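Pirin-like protein YhaK (Escherichia coli, PDB 2VEC) is a monomeric cytoplasmic, redox-sensitive bicupin of the pirin family that carries a reactive cysteine and lacks quercetin 2,3-dioxygenase activity. Local coordinates at residues Asp86-Ile91 with Ala113-Thr118; Arg80-Val85 with Arg137-Leu142. All blocks are in the same frame, centred on the assembly; numbering follows the deposited sequence.

Interaction 1. Residues Asp86-Ile91 with Ala113-Thr118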
ATOM      1  N   ASP A  86       7.959  -8.708  -2.552  1.00 27.20           N
ATOM      2  CA  ASP A  86       8.275  -7.403  -3.107  1.00 26.82           C
ATOM      3  C   ASP A  86       7.706  -6.363  -2.199  1.00 26.80           C
ATOM      4  O   ASP A  86       6.707  -6.604  -1.509  1.00 25.51           O
ATOM      5  CB  ASP A  86       7.671  -7.260  -4.490  1.00 25.24           C
ATOM      6  CG  ASP A  86       8.359  -8.190  -5.501  1.00 27.16           C
ATOM      7  OD1 ASP A  86       9.541  -8.559  -5.275  1.00 28.91           O
ATOM      8  OD2 ASP A  86       7.721  -8.538  -6.506  1.00 26.53           O
ATOM      9  N   ILE A  87       8.337  -5.193  -2.219  1.00 25.23           N
ATOM     10  CA  ILE A  87       8.042  -4.153  -1.222  1.00 26.66           C
ATOM     11  C   ILE A  87       7.500  -2.949  -1.951  1.00 26.30           C
ATOM     12  O   ILE A  87       8.137  -2.449  -2.873  1.00 27.14           O
ATOM     13  CB  ILE A  87       9.356  -3.740  -0.481  1.00 28.49           C
ATOM     14  CG1 ILE A  87      10.067  -4.947   0.171  1.00 31.69           C
ATOM     15  CG2 ILE A  87       9.123  -2.611   0.526  1.00 31.51           C
ATOM     16  CD1 ILE A  87       9.220  -5.756   1.100  1.00 31.62           C
ATOM     17  N   LEU A  88       6.344  -2.455  -1.540  1.00 25.39           N
ATOM     18  CA  LEU A  88       5.830  -1.228  -2.129  1.00 26.35           C
ATOM     19  C   LEU A  88       5.678  -0.193  -1.048  1.00 26.15           C
ATOM     20  O   LEU A  88       4.945  -0.424  -0.074  1.00 26.32           O
ATOM     21  CB  LEU A  88       4.487  -1.516  -2.801  1.00 25.76           C
ATOM     22  CG  LEU A  88       3.932  -0.508  -3.825  1.00 30.20           C
ATOM     23  CD1 LEU A  88       2.988  -1.211  -4.804  1.00 28.62           C
ATOM     24  CD2 LEU A  88       3.215   0.650  -3.096  1.00 31.13           C
ATOM     25  N   ASN A  89       6.366   0.945  -1.209  1.00 26.38           N
ATOM     26  CA  ASN A  89       6.354   2.025  -0.249  1.00 28.04           C
ATOM     27  C   ASN A  89       5.564   3.206  -0.796  1.00 29.27           C
ATOM     28  O   ASN A  89       5.713   3.589  -1.976  1.00 29.43           O
ATOM     29  CB  ASN A  89       7.804   2.500   0.079  1.00 30.46           C
ATOM     30  CG  ASN A  89       8.632   1.409   0.793  1.00 34.16           C
ATOM     31  OD1 ASN A  89       8.087   0.584   1.522  1.00 36.13           O
ATOM     32  ND2 ASN A  89       9.911   1.343   0.502  1.00 36.23           N
ATOM     33  N   VAL A  90       4.741   3.790   0.053  1.00 27.04           N
ATOM     34  CA  VAL A  90       4.018   4.971  -0.295  1.00 27.12           C
ATOM     35  C   VAL A  90       4.518   5.986   0.715  1.00 29.15           C
ATOM     36  O   VAL A  90       4.302   5.839   1.923  1.00 29.43           O
ATOM     37  CB  VAL A  90       2.502   4.749  -0.147  1.00 25.80           C
ATOM     38  CG1 VAL A  90       1.704   6.061  -0.413  1.00 29.10           C
ATOM     39  CG2 VAL A  90       2.050   3.587  -1.061  1.00 28.68           C
ATOM     40  N   ILE A  91       5.274   6.949   0.222  1.00 29.26           N
ATOM     41  CA  ILE A  91       5.778   8.022   1.087  1.00 30.68           C
ATOM     42  C   ILE A  91       4.666   9.008   1.395  1.00 30.10           C
ATOM     43  O   ILE A  91       4.134   9.658   0.502  1.00 32.48           O
ATOM     44  CB  ILE A  91       6.945   8.785   0.480  1.00 32.74           C
ATOM     45  CG1 ILE A  91       7.991   7.822  -0.118  1.00 34.18           C
ATOM     46  CG2 ILE A  91       7.598   9.673   1.572  1.00 32.28           C
ATOM     47  CD1 ILE A  91       8.559   6.812   0.878  1.00 37.22           C
ATOM     48  N   ALA A 113       5.026   6.714  -4.830  1.00 26.87           N
ATOM     49  CA  ALA A 113       5.010   5.301  -4.486  1.00 26.78           C
ATOM     50  C   ALA A 113       6.209   4.619  -5.169  1.00 28.34           C
ATOM     51  O   ALA A 113       6.571   4.939  -6.323  1.00 30.18           O
ATOM     52  CB  ALA A 113       3.662   4.656  -4.936  1.00 24.86           C
ATOM     53  N   LEU A 114       6.824   3.691  -4.455  1.00 27.36           N
ATOM     54  CA  LEU A 114       8.048   3.039  -4.908  1.00 29.00           C
ATOM     55  C   LEU A 114       7.819   1.531  -4.830  1.00 28.66           C
ATOM     56  O   LEU A 114       7.383   1.050  -3.778  1.00 28.24           O
ATOM     57  CB  LEU A 114       9.181   3.445  -3.952  1.00 30.46           C
ATOM     58  CG  LEU A 114      10.496   2.646  -3.880  1.00 32.31           C
ATOM     59  CD1 LEU A 114      11.294   2.762  -5.198  1.00 35.73           C
ATOM     60  CD2 LEU A 114      11.341   3.185  -2.768  1.00 34.48           C
ATOM     61  N   LEU A 115       8.162   0.801  -5.886  1.00 27.66           N
ATOM     62  CA  LEU A 115       8.155  -0.654  -5.829  1.00 26.74           C
ATOM     63  C   LEU A 115       9.586  -1.212  -5.933  1.00 27.27           C
ATOM     64  O   LEU A 115      10.324  -0.912  -6.870  1.00 28.47           O
ATOM     65  CB  LEU A 115       7.265  -1.249  -6.938  1.00 27.30           C
ATOM     66  CG  LEU A 115       7.218  -2.782  -6.967  1.00 26.65           C
ATOM     67  CD1 LEU A 115       6.387  -3.352  -5.798  1.00 22.88           C
ATOM     68  CD2 LEU A 115       6.665  -3.323  -8.288  1.00 27.25           C
ATOM     69  N   LEU A 116       9.989  -2.012  -4.953  1.00 26.72           N
ATOM     70  CA  LEU A 116      11.267  -2.738  -5.033  1.00 27.82           C
ATOM     71  C   LEU A 116      10.955  -4.195  -5.265  1.00 27.55           C
ATOM     72  O   LEU A 116      10.308  -4.818  -4.422  1.00 26.43           O
ATOM     73  CB  LEU A 116      12.047  -2.553  -3.716  1.00 28.54           C
ATOM     74  CG  LEU A 116      12.309  -1.097  -3.324  1.00 29.33           C
ATOM     75  CD1 LEU A 116      12.902  -1.032  -1.913  1.00 34.34           C
ATOM     76  CD2 LEU A 116      13.282  -0.488  -4.345  1.00 27.85           C
ATOM     77  N   SER A 117      11.402  -4.724  -6.404  1.00 29.32           N
ATOM     78  CA  SER A 117      11.175  -6.139  -6.759  1.00 30.46           C
ATOM     79  C   SER A 117      12.434  -6.798  -6.287  1.00 32.71           C
ATOM     80  O   SER A 117      13.477  -6.665  -6.932  1.00 35.68           O
ATOM     81  CB  SER A 117      10.967  -6.301  -8.260  1.00 30.09           C
ATOM     82  OG  SER A 117       9.718  -5.693  -8.591  1.00 29.82           O
ATOM     83  N   THR A 118      12.369  -7.398  -5.098  1.00 32.86           N
ATOM     84  CA  THR A 118      13.596  -7.736  -4.373  1.00 35.74           C
ATOM     85  C   THR A 118      14.187  -9.038  -4.887  1.00 38.57           C
ATOM     86  O   THR A 118      13.492  -9.847  -5.533  1.00 37.60           O
ATOM     87  CB  THR A 118      13.384  -7.820  -2.845  1.00 36.39           C
ATOM     88  OG1 THR A 118      12.552  -8.938  -2.548  1.00 34.43           O
ATOM     89  CG2 THR A 118      12.724  -6.543  -2.302  1.00 33.77           C
TER

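Interaction 2. Residues Arg80-Val85 with Arg137-Leu142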
ATOM      1  N   ARG A  80      18.617  -5.120   5.611  1.00 59.98           N
ATOM      2  CA  ARG A  80      17.942  -6.389   5.856  1.00 57.11           C
ATOM      3  C   ARG A  80      17.620  -7.107   4.547  1.00 54.54           C
ATOM      4  O   ARG A  80      17.450  -6.481   3.490  1.00 51.95           O
ATOM      5  CB  ARG A  80      16.651  -6.184   6.671  1.00 55.05           C
ATOM      6  CG  ARG A  80      15.542  -5.381   5.953  1.00 51.55           C
ATOM      7  CD  ARG A  80      14.148  -5.660   6.524  1.00 49.70           C
ATOM      8  NE  ARG A  80      13.816  -7.080   6.391  1.00 50.02           N
ATOM      9  CZ  ARG A  80      12.885  -7.708   7.095  1.00 48.45           C
ATOM     10  NH1 ARG A  80      12.167  -7.037   7.981  1.00 47.21           N
ATOM     11  NH2 ARG A  80      12.682  -9.018   6.912  1.00 49.39           N
ATOM     12  N   THR A  81      17.554  -8.427   4.631  1.00 53.84           N
ATOM     13  CA  THR A  81      17.082  -9.224   3.520  1.00 51.80           C
ATOM     14  C   THR A  81      15.567  -9.359   3.675  1.00 48.56           C
ATOM     15  O   THR A  81      15.016  -9.048   4.734  1.00 47.60           O
ATOM     16  CB  THR A  81      17.754 -10.621   3.470  1.00 54.31           C
ATOM     17  OG1 THR A  81      17.347 -11.395   4.605  1.00 53.84           O
ATOM     18  CG2 THR A  81      19.295 -10.503   3.431  1.00 56.50           C
ATOM     19  N   TYR A  82      14.898  -9.776   2.609  1.00 46.35           N
ATOM     20  CA  TYR A  82      13.456  -9.949   2.637  1.00 43.87           C
ATOM     21  C   TYR A  82      13.116 -11.393   2.242  1.00 44.69           C
ATOM     22  O   TYR A  82      13.836 -12.004   1.445  1.00 46.13           O
ATOM     23  CB  TYR A  82      12.788  -8.968   1.672  1.00 41.01           C
ATOM     24  CG  TYR A  82      12.780  -7.535   2.150  1.00 40.27           C
ATOM     25  CD1 TYR A  82      11.989  -7.148   3.227  1.00 37.33           C
ATOM     26  CD2 TYR A  82      13.547  -6.562   1.515  1.00 41.28           C
ATOM     27  CE1 TYR A  82      11.970  -5.849   3.674  1.00 37.28           C
ATOM     28  CE2 TYR A  82      13.532  -5.229   1.955  1.00 40.86           C
ATOM     29  CZ  TYR A  82      12.738  -4.887   3.034  1.00 40.14           C
ATOM     30  OH  TYR A  82      12.705  -3.585   3.482  1.00 42.26           O
ATOM     31  N   PRO A  83      12.026 -11.947   2.806  1.00 44.30           N
ATOM     32  CA  PRO A  83      11.638 -13.337   2.544  1.00 43.75           C
ATOM     33  C   PRO A  83      10.719 -13.565   1.323  1.00 42.20           C
ATOM     34  O   PRO A  83       9.515 -13.803   1.525  1.00 43.07           O
ATOM     35  CB  PRO A  83      10.859 -13.690   3.816  1.00 44.12           C
ATOM     36  CG  PRO A  83      10.176 -12.408   4.187  1.00 42.37           C
ATOM     37  CD  PRO A  83      11.126 -11.300   3.785  1.00 42.55           C
ATOM     38  N   LYS A  84      11.236 -13.519   0.097  1.00 40.72           N
ATOM     39  CA  LYS A  84      10.426 -13.800  -1.137  1.00 38.88           C
ATOM     40  C   LYS A  84       9.166 -12.920  -1.221  1.00 33.83           C
ATOM     41  O   LYS A  84       8.056 -13.400  -1.420  1.00 31.02           O
ATOM     42  CB  LYS A  84      10.059 -15.287  -1.309  1.00 39.35           C
ATOM     43  CG  LYS A  84      11.243 -16.179  -1.715  1.00 42.46           C
ATOM     44  CD  LYS A  84      10.871 -17.650  -1.944  1.00 45.17           C
ATOM     45  CE  LYS A  84      12.163 -18.464  -2.173  1.00 50.95           C
ATOM     46  NZ  LYS A  84      11.995 -19.946  -2.328  1.00 57.16           N
ATOM     47  N   VAL A  85       9.382 -11.624  -1.064  1.00 32.07           N
ATOM     48  CA  VAL A  85       8.313 -10.640  -1.143  1.00 29.84           C
ATOM     49  C   VAL A  85       8.850  -9.416  -1.878  1.00 29.98           C
ATOM     50  O   VAL A  85      10.054  -9.148  -1.837  1.00 33.25           O
ATOM     51  CB  VAL A  85       7.814 -10.169   0.252  1.00 29.12           C
ATOM     52  CG1 VAL A  85       7.039 -11.299   0.972  1.00 27.25           C
ATOM     53  CG2 VAL A  85       8.989  -9.617   1.128  1.00 30.68           C
ATOM     54  N   ARG A 137       5.963   6.652   6.166  1.00 31.36           N
ATOM     55  CA  ARG A 137       5.688   5.934   4.945  1.00 31.08           C
ATOM     56  C   ARG A 137       4.926   4.660   5.231  1.00 30.00           C
ATOM     57  O   ARG A 137       5.107   4.059   6.287  1.00 31.17           O
ATOM     58  CB  ARG A 137       6.957   5.651   4.159  1.00 33.41           C
ATOM     59  CG  ARG A 137       7.980   4.792   4.844  1.00 35.89           C
ATOM     60  CD  ARG A 137       7.905   3.391   4.309  1.00 38.20           C
ATOM     61  NE  ARG A 137       8.847   2.565   5.076  1.00 40.80           N
ATOM     62  CZ  ARG A 137       8.494   1.764   6.071  1.00 38.57           C
ATOM     63  NH1 ARG A 137       7.218   1.659   6.416  1.00 33.98           N
ATOM     64  NH2 ARG A 137       9.423   1.054   6.695  1.00 40.27           N
ATOM     65  N   MET A 138       4.071   4.281   4.295  1.00 27.52           N
ATOM     66  CA  MET A 138       3.287   3.056   4.425  1.00 25.37           C
ATOM     67  C   MET A 138       3.977   2.056   3.508  1.00 26.04           C
ATOM     68  O   MET A 138       4.577   2.443   2.499  1.00 26.65           O
ATOM     69  CB  MET A 138       1.860   3.317   4.006  1.00 25.86           C
ATOM     70  CG  MET A 138       1.002   2.055   3.898  1.00 23.25           C
ATOM     71  SD  MET A 138      -0.757   2.451   3.897  1.00 27.20           S
ATOM     72  CE  MET A 138      -1.029   3.013   5.593  1.00 27.01           C
ATOM     73  N   GLN A 139       3.973   0.796   3.908  1.00 24.92           N
ATOM     74  CA  GLN A 139       4.752  -0.231   3.191  1.00 25.25           C
ATOM     75  C   GLN A 139       3.897  -1.446   3.123  1.00 24.70           C
ATOM     76  O   GLN A 139       3.270  -1.811   4.136  1.00 24.96           O
ATOM     77  CB  GLN A 139       6.063  -0.501   3.949  1.00 25.78           C
ATOM     78  CG  GLN A 139       6.890  -1.629   3.338  1.00 27.19           C
ATOM     79  CD  GLN A 139       8.200  -1.823   4.034  1.00 30.97           C
ATOM     80  OE1 GLN A 139       8.313  -2.671   4.909  1.00 32.40           O
ATOM     81  NE2 GLN A 139       9.200  -1.031   3.668  1.00 29.47           N
ATOM     82  N   LEU A 140       3.818  -2.052   1.930  1.00 24.72           N
ATOM     83  CA  LEU A 140       3.117  -3.303   1.704  1.00 24.12           C
ATOM     84  C   LEU A 140       4.162  -4.354   1.311  1.00 23.28           C
ATOM     85  O   LEU A 140       5.116  -4.008   0.597  1.00 23.95           O
ATOM     86  CB  LEU A 140       2.155  -3.123   0.500  1.00 24.40           C
ATOM     87  CG  LEU A 140       0.795  -2.424   0.638  1.00 29.32           C
ATOM     88  CD1 LEU A 140       0.859  -1.044   1.277  1.00 34.45           C
ATOM     89  CD2 LEU A 140       0.150  -2.324  -0.758  1.00 25.90           C
ATOM     90  N   TRP A 141       4.026  -5.603   1.770  1.00 22.69           N
ATOM     91  CA  TRP A 141       4.819  -6.717   1.222  1.00 22.62           C
ATOM     92  C   TRP A 141       3.856  -7.672   0.509  1.00 23.55           C
ATOM     93  O   TRP A 141       2.840  -8.065   1.116  1.00 23.00           O
ATOM     94  CB  TRP A 141       5.512  -7.549   2.319  1.00 23.69           C
ATOM     95  CG  TRP A 141       6.504  -6.857   3.228  1.00 24.45           C
ATOM     96  CD1 TRP A 141       6.744  -5.495   3.368  1.00 25.76           C
ATOM     97  CD2 TRP A 141       7.328  -7.503   4.177  1.00 25.57           C
ATOM     98  NE1 TRP A 141       7.691  -5.286   4.343  1.00 26.87           N
ATOM     99  CE2 TRP A 141       8.075  -6.507   4.847  1.00 27.33           C
ATOM    100  CE3 TRP A 141       7.530  -8.854   4.527  1.00 28.87           C
ATOM    101  CZ2 TRP A 141       8.986  -6.819   5.858  1.00 31.29           C
ATOM    102  CZ3 TRP A 141       8.460  -9.152   5.538  1.00 31.06           C
ATOM    103  CH2 TRP A 141       9.171  -8.154   6.173  1.00 30.94           C
ATOM    104  N   LEU A 142       4.173  -8.054  -0.744  1.00 22.18           N
ATOM    105  CA  LEU A 142       3.379  -9.062  -1.499  1.00 21.84           C
ATOM    106  C   LEU A 142       4.293 -10.241  -1.755  1.00 23.31           C
ATOM    107  O   LEU A 142       5.475 -10.024  -2.095  1.00 24.89           O
ATOM    108  CB  LEU A 142       2.965  -8.503  -2.872  1.00 21.30           C
ATOM    109  CG  LEU A 142       2.058  -7.256  -2.768  1.00 22.39           C
ATOM    110  CD1 LEU A 142       1.823  -6.625  -4.190  1.00 23.55           C
ATOM    111  CD2 LEU A 142       0.738  -7.694  -2.188  1.00 25.14           C
TER
HETATM  112  O   HOH W   1      11.006  -3.204   5.693  1.00 45.61           O

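Interaction 1. Residues Asp86-Ile91 with Ala113-Thr118
This contact is an antiparallel strand pair in the six-stranded sheet of the N-terminal cupin barrel, in which Ile87 and Asn89 of one strand are hydrogen-bonded with Leu116 and Leu114 of the other. The N-to-C directions of 86-91 and 113-116 lie 164° apart, and each of these pairs is closed by two backbone hydrogen bonds. The bond from Ile87 N to Leu116 O, 3.0 Å long, is nearly straight, with 174° at the hydrogen; that from Leu114 N to Asn89 O measures 2.7 Å. Between and beyond them, Leu88 with Leu115 and Val90 with Ala113 are non-hydrogen-bonded pairs.

Side chains alternate accordingly. On the face bearing Leu88 and Leu115, the two leucines cross at a slant. Leu115 CG lies anti to its backbone N (chi1 179°), and CD1 reaches across the strand boundary to Leu88 CB at 4.0 Å. On the other face, which looks toward Tyr98 of the second sheet of the barrel, Asn89 and Leu114 run side by side, ND2 resting 4.0 Å from Leu114 CD2, while Asn89 OD1 is bonded to Gln139 NE2. Farther along, Ile87 CG1 meets the methyl Thr118 CG2 at 4.0 Å.

Next to the Ile87-Leu116 pair, a side chain accepts from the backbone. Asp86 is buried, and both carboxylate oxygens have partners: OD2 accepts from Gln180 NE2, and OD1 forms a salt bridge with Arg179. The same Asp86 OD1 accepts Thr118 N at 3.1 Å, with the donor above the carboxylate plane.

Interaction 2. Residues Arg80-Val85 with Arg137-Leu142
Val85 and Leu142 bring the two backbones closest, CA to CA 5.2 Å, yet no hydrogen bond joins the segments; Val85 CA comes within 3.1 Å of Leu142 O in a CA-H...O contact. The side chains of the 80-85 loop gather instead round the indole of Trp141. Tyr82 makes a T-shaped pair with it, its edge directed at one face of the six-membered ring, centroids 5.5 Å apart and planes at 82°. Pro83 CD and Val85 CG2 reach the same ring obliquely, at CZ3 and CE3.

Arg80 approaches differently: its guanidinium presents a face to the indole edge, planes 89° apart, with NH1 3.7 Å from Trp141 CH2. NE and NH2 both bond to Thr81 O, which lies in the guanidinium plane, and this double grip limits the rotation of the guanidinium. On the pyrrole side, Trp141 NE1 donates to Gln139 OE1 at 2.7 Å; OE1 lies nearly in the indole plane, but NE1 stands 46° out of the amide plane. A water bridges the same OE1 (2.9 Å) to Tyr82 OH (2.8 Å), and Asn67 ND2 is a further partner of OE1.

Strand 135-143 is flanked by strands 63-71 and 85-93, and Trp141 touches Val65 of the former.

In the fold
The centres of interactions 1 and 2 lie about 8 Å apart, and both use the same sheet, since strand 85-93 sits between 112-116 and 135-143. Along the chain, interaction 1 is nested within the span closed by interaction 2. Backbone pairing joins them directly, Val90 N lying 2.8 Å from Met138 O, while the loop side is tied by Thr118 OG1, 2.6 Å from Val85 O. Packing adds Ile87 CD1, 3.4 Å from Trp141 CD1. On the face of segment 137-142 away from Trp141, Met138 and Leu140 touch Leu250 of the C-terminal cupin. Strand 135-143, which interaction 2 uses and interaction 1 borders, runs to within two residues of Cys145, observed as S-hydroxycysteine.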